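Local coordinates for protein SeqA (Vibrio cholerae, PDB 3SK7) that acts as a negative regulator of replication initiation, probably by binding pairs of hemimethylated GATC sequences at the chromosomal origin and blocking re-initiation, at residues R53-A65 and F80-M94. Residues are numbered along the deposited sequence; the frame is centred on the assembly and turned at random. Where two conformers were deposited one is given.
Sequences RVYFADNEQTLLA and FWVITNNNTSRKQQM
Y55 and M94 meet ring face to thioether chain, a worked example of one ring joining the residue ahead of strand 56-57 to helix 88-101. With CG anti to the carbonyl carbon (chi1 -71°), the ring swings across to that helix, where M94 CE touches Y55 CB at 3.8 Å and lies almost as near CG. Farther out, Y55 CD1 meets I83 CD1 at 3.4 Å, near the ring plane, while M94 CG sits over the ring centre, a CH-pi contact at 4.2 Å from the centroid; M94 SD, 4.5 Å from the centroid of the Y55 ring, makes a more distant Met-aromatic contact over the same face. At the tip, Y55 OH comes 3.2 Å from R90 NH2, but the angle is too poor for a hydrogen bond. Next to Y55 begins the antiparallel pairing of 56-57 with 81-82, in a small three-stranded sheet whose middle strand, 81-82, also bonds to K73. A57 and W81 form its hydrogen-bonded pair, A57 O accepting from W81 N at 2.8 Å and A57 N donating back to W81 O, and I83 N donates to Y55 O. F56 and V82 point together to the side where helices 23-37 and 39-47 pack, F56 CE2 lying 3.4 Å from V82 CG2. On the other side one face of the W81 indole packs against the first turn of helix 60-66: E60 CB stands 3.6 Å from the centroid of its six-membered ring, and the extended E60 chain carries its carboxylate along the ring, the planes 16° apart.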
ATOM      1  N   ARG A  53      -0.298   2.872 -16.244  1.00 34.26           N
ATOM      2  CA  ARG A  53      -1.024   1.722 -15.724  1.00 33.19           C
ATOM      3  C   ARG A  53      -1.832   2.091 -14.483  1.00 27.05           C
ATOM      4  O   ARG A  53      -1.390   2.866 -13.647  1.00 28.35           O
ATOM      5  CB  ARG A  53      -0.063   0.569 -15.401  1.00 33.60           C
ATOM      6  N   VAL A  54      -3.033   1.542 -14.399  1.00 23.79           N
ATOM      7  CA  VAL A  54      -3.873   1.658 -13.212  1.00 19.74           C
ATOM      8  C   VAL A  54      -3.461   0.583 -12.226  1.00 17.50           C
ATOM      9  O   VAL A  54      -3.438  -0.591 -12.566  1.00 20.28           O
ATOM     10  CB  VAL A  54      -5.383   1.470 -13.560  1.00 24.48           C
ATOM     11  CG1 VAL A  54      -6.268   1.628 -12.326  1.00 24.04           C
ATOM     12  CG2 VAL A  54      -5.800   2.476 -14.595  1.00 30.59           C
ATOM     13  N   TYR A  55      -3.152   0.995 -11.003  1.00 13.61           N
ATOM     14  CA  TYR A  55      -2.785   0.078  -9.958  1.00 11.60           C
ATOM     15  C   TYR A  55      -3.899  -0.122  -8.944  1.00  9.70           C
ATOM     16  O   TYR A  55      -4.007  -1.211  -8.372  1.00  9.92           O
ATOM     17  CB  TYR A  55      -1.543   0.599  -9.220  1.00 17.35           C
ATOM     18  CG  TYR A  55      -0.275   0.538 -10.001  1.00 24.74           C
ATOM     19  CD1 TYR A  55       0.102  -0.620 -10.656  1.00 28.69           C
ATOM     20  CD2 TYR A  55       0.562   1.629 -10.070  1.00 28.83           C
ATOM     21  CE1 TYR A  55       1.291  -0.689 -11.381  1.00 32.46           C
ATOM     22  CE2 TYR A  55       1.753   1.571 -10.793  1.00 33.64           C
ATOM     23  CZ  TYR A  55       2.096   0.406 -11.447  1.00 31.43           C
ATOM     24  OH  TYR A  55       3.265   0.329 -12.170  1.00 37.33           O
ATOM     25  N   PHE A  56      -4.695   0.911  -8.703  1.00  9.27           N
ATOM     26  CA  PHE A  56      -5.717   0.905  -7.678  1.00  8.30           C
ATOM     27  C   PHE A  56      -7.081   1.224  -8.276  1.00  9.62           C
ATOM     28  O   PHE A  56      -7.187   1.978  -9.261  1.00 10.48           O
ATOM     29  CB  PHE A  56      -5.420   1.950  -6.619  1.00  8.39           C
ATOM     30  CG  PHE A  56      -4.125   1.726  -5.894  1.00  8.49           C
ATOM     31  CD1 PHE A  56      -2.960   2.344  -6.305  1.00  9.86           C
ATOM     32  CD2 PHE A  56      -4.083   0.894  -4.792  1.00  7.96           C
ATOM     33  CE1 PHE A  56      -1.764   2.109  -5.642  1.00  9.53           C
ATOM     34  CE2 PHE A  56      -2.897   0.669  -4.115  1.00  9.64           C
ATOM     35  CZ  PHE A  56      -1.747   1.276  -4.531  1.00 11.39           C
ATOM     36  N   ALA A  57      -8.109   0.697  -7.621  1.00  9.99           N
ATOM     37  CA  ALA A  57      -9.476   1.048  -7.946  1.00  8.78           C
ATOM     38  C   ALA A  57     -10.335   0.948  -6.702  1.00  8.89           C
ATOM     39  O   ALA A  57      -9.873   0.457  -5.673  1.00 10.14           O
ATOM     40  CB  ALA A  57     -10.031   0.156  -9.053  1.00 10.50           C
ATOM     41  N   ASP A  58     -11.592   1.369  -6.797  1.00 11.27           N
ATOM     42  CA  ASP A  58     -12.555   1.179  -5.712  1.00 12.41           C
ATOM     43  C   ASP A  58     -13.455  -0.024  -5.938  1.00 12.98           C
ATOM     44  O   ASP A  58     -14.419  -0.235  -5.209  1.00 15.23           O
ATOM     45  CB  ASP A  58     -13.359   2.452  -5.415  1.00 13.68           C
ATOM     46  CG  ASP A  58     -14.452   2.703  -6.423  1.00 16.46           C
ATOM     47  OD1 ASP A  58     -14.397   2.133  -7.530  1.00 19.82           O
ATOM     48  OD2 ASP A  58     -15.366   3.496  -6.109  1.00 20.28           O
ATOM     49  N   ASN A  59     -13.087  -0.856  -6.900  1.00 11.55           N
ATOM     50  CA  ASN A  59     -13.809  -2.091  -7.181  1.00 11.33           C
ATOM     51  C   ASN A  59     -12.974  -3.054  -8.032  1.00 12.17           C
ATOM     52  O   ASN A  59     -12.070  -2.639  -8.736  1.00 12.46           O
ATOM     53  CB  ASN A  59     -15.122  -1.792  -7.871  1.00 14.54           C
ATOM     54  CG  ASN A  59     -14.933  -1.274  -9.290  1.00 15.81           C
ATOM     55  OD1 ASN A  59     -14.983  -2.040 -10.242  1.00 19.88           O
ATOM     56  ND2 ASN A  59     -14.657   0.023  -9.426  1.00 20.47           N
ATOM     57  N   GLU A  60     -13.273  -4.347  -7.944  1.00 12.43           N
ATOM     58  CA  GLU A  60     -12.503  -5.381  -8.623  1.00 12.42           C
ATOM     59  C   GLU A  60     -12.588  -5.281 -10.155  1.00 13.47           C
ATOM     60  O   GLU A  60     -11.601  -5.484 -10.873  1.00 12.10           O
ATOM     61  CB  GLU A  60     -13.025  -6.747  -8.174  1.00 14.34           C
ATOM     62  CG  GLU A  60     -12.303  -7.914  -8.778  1.00 16.60           C
ATOM     63  CD  GLU A  60     -12.783  -9.252  -8.255  1.00 16.70           C
ATOM     64  OE1 GLU A  60     -13.923  -9.350  -7.731  1.00 17.67           O
ATOM     65  OE2 GLU A  60     -12.013 -10.208  -8.396  1.00 19.73           O
ATOM     66  N   GLN A  61     -13.774  -4.973 -10.646  1.00 14.49           N
ATOM     67  CA  GLN A  61     -14.029  -5.047 -12.074  0.50 16.17           C
ATOM     68  C   GLN A  61     -13.214  -4.045 -12.871  1.00 16.71           C
ATOM     69  O   GLN A  61     -12.740  -4.351 -13.959  1.00 16.48           O
ATOM     70  CB  GLN A  61     -15.512  -4.843 -12.370  0.50 19.08           C
ATOM     71  CG  GLN A  61     -15.858  -4.992 -13.856  0.50 21.43           C
ATOM     72  CD  GLN A  61     -15.446  -6.349 -14.428  0.50 29.84           C
ATOM     73  OE1 GLN A  61     -15.925  -7.396 -13.982  0.50 35.84           O
ATOM     74  NE2 GLN A  61     -14.551  -6.335 -15.415  0.50 22.70           N
ATOM     75  N   THR A  62     -13.063  -2.852 -12.336  1.00 13.74           N
ATOM     76  CA  THR A  62     -12.265  -1.829 -13.005  1.00 15.24           C
ATOM     77  C   THR A  62     -10.849  -2.347 -13.278  1.00 14.70           C
ATOM     78  O   THR A  62     -10.242  -2.102 -14.342  1.00 16.63           O
ATOM     79  CB  THR A  62     -12.193  -0.551 -12.166  1.00 15.47           C
ATOM     80  OG1 THR A  62     -13.483   0.075 -12.128  1.00 19.22           O
ATOM     81  CG2 THR A  62     -11.176   0.412 -12.741  1.00 16.29           C
ATOM     82  N   LEU A  63     -10.317  -3.085 -12.314  1.00 10.63           N
ATOM     83  CA  LEU A  63      -8.979  -3.588 -12.476  1.00  9.59           C
ATOM     84  C   LEU A  63      -8.943  -4.770 -13.438  1.00 10.65           C
ATOM     85  O   LEU A  63      -7.983  -4.929 -14.203  1.00 13.61           O
ATOM     86  CB  LEU A  63      -8.360  -3.976 -11.127  1.00  9.95           C
ATOM     87  CG  LEU A  63      -8.136  -2.823 -10.165  1.00 10.99           C
ATOM     88  CD1 LEU A  63      -7.566  -3.366  -8.845  1.00 12.18           C
ATOM     89  CD2 LEU A  63      -7.235  -1.776 -10.769  1.00 10.55           C
ATOM     90  N   LEU A  64      -9.990  -5.594 -13.427  1.00 11.95           N
ATOM     91  CA  LEU A  64     -10.092  -6.643 -14.441  1.00 14.46           C
ATOM     92  C   LEU A  64     -10.304  -6.065 -15.850  1.00 15.49           C
ATOM     93  O   LEU A  64      -9.846  -6.636 -16.842  1.00 16.98           O
ATOM     94  CB  LEU A  64     -11.216  -7.619 -14.090  1.00 15.64           C
ATOM     95  CG  LEU A  64     -10.960  -8.452 -12.842  1.00 15.30           C
ATOM     96  CD1 LEU A  64     -12.149  -9.348 -12.565  1.00 19.89           C
ATOM     97  CD2 LEU A  64      -9.741  -9.271 -12.981  1.00 19.31           C
ATOM     98  N   ALA A  65     -10.958  -4.911 -15.942  1.00 15.04           N
ATOM     99  CA  ALA A  65     -11.130  -4.234 -17.227  1.00 18.05           C
ATOM    100  C   ALA A  65      -9.794  -3.718 -17.724  1.00 20.08           C
ATOM    101  O   ALA A  65      -9.552  -3.683 -18.923  1.00 20.32           O
ATOM    102  CB  ALA A  65     -12.098  -3.083 -17.094  1.00 19.81           C
ATOM    103  N   PHE A  80     -10.862  -0.002  -1.178  1.00  7.94           N
ATOM    104  CA  PHE A  80     -10.012  -0.073  -2.359  1.00  7.84           C
ATOM    105  C   PHE A  80      -9.500  -1.466  -2.692  1.00  7.05           C
ATOM    106  O   PHE A  80      -9.491  -2.362  -1.832  1.00  7.34           O
ATOM    107  CB  PHE A  80      -8.843   0.921  -2.215  1.00 10.12           C
ATOM    108  CG  PHE A  80      -9.290   2.345  -2.052  1.00  9.88           C
ATOM    109  CD1 PHE A  80      -9.885   3.036  -3.102  1.00 11.83           C
ATOM    110  CD2 PHE A  80      -9.194   2.993  -0.839  1.00 11.40           C
ATOM    111  CE1 PHE A  80     -10.311   4.335  -2.951  1.00 15.77           C
ATOM    112  CE2 PHE A  80      -9.640   4.306  -0.704  1.00 13.29           C
ATOM    113  CZ  PHE A  80     -10.205   4.952  -1.770  1.00 11.66           C
ATOM    114  N   TRP A  81      -9.061  -1.617  -3.940  1.00  8.31           N
ATOM    115  CA  TRP A  81      -8.503  -2.820  -4.522  1.00  8.39           C
ATOM    116  C   TRP A  81      -7.185  -2.452  -5.175  1.00  7.29           C
ATOM    117  O   TRP A  81      -6.990  -1.299  -5.599  1.00  7.53           O
ATOM    118  CB  TRP A  81      -9.434  -3.377  -5.608  1.00  9.22           C
ATOM    119  CG  TRP A  81     -10.719  -3.949  -5.056  1.00  8.48           C
ATOM    120  CD1 TRP A  81     -11.758  -3.264  -4.490  1.00 10.32           C
ATOM    121  CD2 TRP A  81     -11.069  -5.327  -5.002  1.00  9.42           C
ATOM    122  NE1 TRP A  81     -12.739  -4.146  -4.080  1.00 11.45           N
ATOM    123  CE2 TRP A  81     -12.330  -5.419  -4.374  1.00 10.65           C
ATOM    124  CE3 TRP A  81     -10.440  -6.498  -5.413  1.00 10.21           C
ATOM    125  CZ2 TRP A  81     -12.969  -6.637  -4.160  1.00 12.59           C
ATOM    126  CZ3 TRP A  81     -11.083  -7.696  -5.212  1.00 10.96           C
ATOM    127  CH2 TRP A  81     -12.329  -7.759  -4.586  1.00 12.55           C
ATOM    128  N   VAL A  82      -6.276  -3.428  -5.239  1.00  6.83           N
ATOM    129  CA  VAL A  82      -4.970  -3.221  -5.858  1.00  7.22           C
ATOM    130  C   VAL A  82      -4.581  -4.415  -6.706  1.00  8.90           C
ATOM    131  O   VAL A  82      -4.961  -5.539  -6.402  1.00  9.95           O
ATOM    132  CB  VAL A  82      -3.905  -2.923  -4.781  1.00  8.46           C
ATOM    133  CG1 VAL A  82      -3.680  -4.111  -3.849  1.00  8.61           C
ATOM    134  CG2 VAL A  82      -2.596  -2.508  -5.386  1.00  7.68           C
ATOM    135  N   ILE A  83      -3.864  -4.175  -7.795  1.00  7.35           N
ATOM    136  CA  ILE A  83      -3.354  -5.262  -8.606  1.00  9.36           C
ATOM    137  C   ILE A  83      -2.169  -5.953  -7.905  1.00  9.80           C
ATOM    138  O   ILE A  83      -1.339  -5.307  -7.254  1.00 11.37           O
ATOM    139  CB  ILE A  83      -2.996  -4.822 -10.028  1.00 10.84           C
ATOM    140  CG1 ILE A  83      -1.761  -3.934 -10.047  1.00 13.66           C
ATOM    141  CG2 ILE A  83      -4.185  -4.107 -10.678  1.00 14.13           C
ATOM    142  CD1 ILE A  83      -1.292  -3.619 -11.449  1.00 16.61           C
ATOM    143  N   THR A  84      -2.119  -7.280  -8.004  1.00 10.21           N
ATOM    144  CA  THR A  84      -1.095  -8.052  -7.328  1.00 11.83           C
ATOM    145  C   THR A  84      -0.322  -8.968  -8.242  1.00 12.87           C
ATOM    146  O   THR A  84       0.462  -9.773  -7.749  1.00 15.24           O
ATOM    147  CB  THR A  84      -1.631  -8.863  -6.149  1.00 12.48           C
ATOM    148  OG1 THR A  84      -2.429  -9.955  -6.620  1.00 16.02           O
ATOM    149  CG2 THR A  84      -2.452  -8.020  -5.223  1.00 15.42           C
ATOM    150  N   ASN A  85      -0.485  -8.804  -9.553  1.00 17.38           N
ATOM    151  CA  ASN A  85       0.303  -9.575 -10.523  1.00 22.17           C
ATOM    152  C   ASN A  85       1.684  -8.967 -10.671  1.00 20.22           C
ATOM    153  O   ASN A  85       2.079  -8.525 -11.754  1.00 26.23           O
ATOM    154  CB  ASN A  85      -0.374  -9.590 -11.904  1.00 27.72           C
ATOM    155  CG  ASN A  85      -0.369  -8.206 -12.574  1.00 30.43           C
ATOM    156  OD1 ASN A  85      -0.326  -7.178 -11.900  1.00 28.90           O
ATOM    157  ND2 ASN A  85      -0.405  -8.185 -13.899  1.00 34.08           N
ATOM    158  N   ASN A  86       2.428  -8.928  -9.583  1.00 17.68           N
ATOM    159  CA  ASN A  86       3.690  -8.208  -9.608  1.00 17.71           C
ATOM    160  C   ASN A  86       4.675  -8.773  -8.596  1.00 14.30           C
ATOM    161  O   ASN A  86       4.289  -9.535  -7.722  1.00 15.47           O
ATOM    162  CB  ASN A  86       3.473  -6.711  -9.356  1.00 21.95           C
ATOM    163  CG  ASN A  86       2.459  -6.434  -8.257  1.00 15.73           C
ATOM    164  OD1 ASN A  86       2.507  -7.028  -7.178  1.00 15.97           O
ATOM    165  ND2 ASN A  86       1.524  -5.540  -8.537  1.00 20.03           N
ATOM    166  N   ASN A  87       5.935  -8.394  -8.743  1.00 12.01           N
ATOM    167  CA  ASN A  87       6.991  -8.835  -7.854  1.00 11.00           C
ATOM    168  C   ASN A  87       7.202  -7.835  -6.717  1.00 10.67           C
ATOM    169  O   ASN A  87       6.528  -6.797  -6.647  1.00 10.39           O
ATOM    170  CB  ASN A  87       8.300  -9.124  -8.622  1.00 12.50           C
ATOM    171  CG  ASN A  87       8.919  -7.896  -9.251  1.00 13.65           C
ATOM    172  OD1 ASN A  87       8.489  -6.772  -9.030  1.00 14.53           O
ATOM    173  ND2 ASN A  87       9.982  -8.113 -10.042  1.00 15.23           N
ATOM    174  N   THR A  88       8.120  -8.143  -5.813  1.00 12.20           N
ATOM    175  CA  THR A  88       8.329  -7.304  -4.645  1.00 10.77           C
ATOM    176  C   THR A  88       8.880  -5.952  -5.042  1.00 11.36           C
ATOM    177  O   THR A  88       8.520  -4.934  -4.456  1.00 11.02           O
ATOM    178  CB  THR A  88       9.244  -8.002  -3.646  1.00 13.85           C
ATOM    179  OG1 THR A  88       8.543  -9.138  -3.125  1.00 19.74           O
ATOM    180  CG2 THR A  88       9.589  -7.076  -2.500  1.00 18.41           C
ATOM    181  N   SER A  89       9.728  -5.905  -6.057  1.00 12.10           N
ATOM    182  CA  SER A  89      10.246  -4.616  -6.515  0.55 12.16           C
ATOM    183  C   SER A  89       9.128  -3.676  -6.944  1.00  9.67           C
ATOM    184  O   SER A  89       9.121  -2.469  -6.613  1.00 11.54           O
ATOM    185  CB  SER A  89      11.236  -4.818  -7.653  0.55 14.91           C
ATOM    186  OG  SER A  89      12.383  -5.489  -7.176  0.55 23.30           O
ATOM    187  N   ARG A  90       8.168  -4.213  -7.676  1.00  9.26           N
ATOM    188  CA  ARG A  90       7.047  -3.413  -8.148  1.00 10.33           C
ATOM    189  C   ARG A  90       6.162  -2.977  -6.965  1.00  9.91           C
ATOM    190  O   ARG A  90       5.689  -1.829  -6.906  1.00 10.18           O
ATOM    191  CB  ARG A  90       6.238  -4.220  -9.145  1.00 13.93           C
ATOM    192  CG  ARG A  90       4.971  -3.547  -9.570  1.00 18.56           C
ATOM    193  CD  ARG A  90       5.225  -2.189 -10.170  1.00 30.39           C
ATOM    194  NE  ARG A  90       6.187  -2.265 -11.260  1.00 34.31           N
ATOM    195  CZ  ARG A  90       6.710  -1.208 -11.864  1.00 42.57           C
ATOM    196  NH1 ARG A  90       7.590  -1.384 -12.845  1.00 42.28           N
ATOM    197  NH2 ARG A  90       6.352   0.015 -11.478  1.00 47.82           N
ATOM    198  N   LYS A  91       5.950  -3.885  -6.016  1.00  8.64           N
ATOM    199  CA  LYS A  91       5.189  -3.538  -4.812  1.00  8.68           C
ATOM    200  C   LYS A  91       5.867  -2.364  -4.068  1.00  9.61           C
ATOM    201  O   LYS A  91       5.196  -1.438  -3.565  1.00  8.11           O
ATOM    202  CB  LYS A  91       5.073  -4.738  -3.878  1.00  8.25           C
ATOM    203  CG  LYS A  91       4.075  -5.783  -4.345  1.00  8.95           C
ATOM    204  CD  LYS A  91       4.082  -6.969  -3.393  1.00 10.84           C
ATOM    205  CE  LYS A  91       3.104  -8.067  -3.830  1.00 12.54           C
ATOM    206  NZ  LYS A  91       3.481  -8.722  -5.148  1.00 12.95           N
ATOM    207  N   GLN A  92       7.197  -2.412  -3.986  1.00  7.02           N
ATOM    208  CA  GLN A  92       7.947  -1.335  -3.339  1.00  7.24           C
ATOM    209  C   GLN A  92       7.713  -0.016  -4.064  1.00  8.07           C
ATOM    210  O   GLN A  92       7.485   1.034  -3.439  1.00  9.70           O
ATOM    211  CB  GLN A  92       9.441  -1.695  -3.303  1.00  9.96           C
ATOM    212  CG  GLN A  92       9.779  -2.815  -2.337  1.00 12.06           C
ATOM    213  CD  GLN A  92      11.187  -3.319  -2.484  1.00 16.09           C
ATOM    214  OE1 GLN A  92      11.776  -3.302  -3.564  1.00 19.16           O
ATOM    215  NE2 GLN A  92      11.717  -3.823  -1.402  1.00 23.21           N
ATOM    216  N   GLN A  93       7.779  -0.054  -5.392  1.00  9.28           N
ATOM    217  CA  GLN A  93       7.583   1.168  -6.168  1.00  9.24           C
ATOM    218  C   GLN A  93       6.196   1.749  -6.002  1.00  8.40           C
ATOM    219  O   GLN A  93       6.015   2.960  -5.972  1.00  9.79           O
ATOM    220  CB  GLN A  93       7.827   0.884  -7.661  1.00 14.05           C
ATOM    221  CG  GLN A  93       9.269   0.545  -7.968  1.00 22.49           C
ATOM    222  CD  GLN A  93       9.514   0.235  -9.444  1.00 32.68           C
ATOM    223  OE1 GLN A  93       8.598  -0.150 -10.164  1.00 37.13           O
ATOM    224  NE2 GLN A  93      10.752   0.422  -9.896  1.00 37.96           N
ATOM    225  N   MET A  94       5.207   0.880  -5.917  1.00  7.65           N
ATOM    226  CA  MET A  94       3.823   1.322  -5.734  1.00  9.79           C
ATOM    227  C   MET A  94       3.644   2.018  -4.384  1.00  6.19           C
ATOM    228  O   MET A  94       3.006   3.078  -4.286  1.00  8.64           O
ATOM    229  CB  MET A  94       2.882   0.131  -5.832  1.00 12.29           C
ATOM    230  CG  MET A  94       2.908  -0.529  -7.209  1.00 14.15           C
ATOM    231  SD  MET A  94       2.153  -2.168  -7.293  1.00 19.44           S
ATOM    232  CE  MET A  94       0.504  -1.654  -6.898  1.00 11.71           C
TER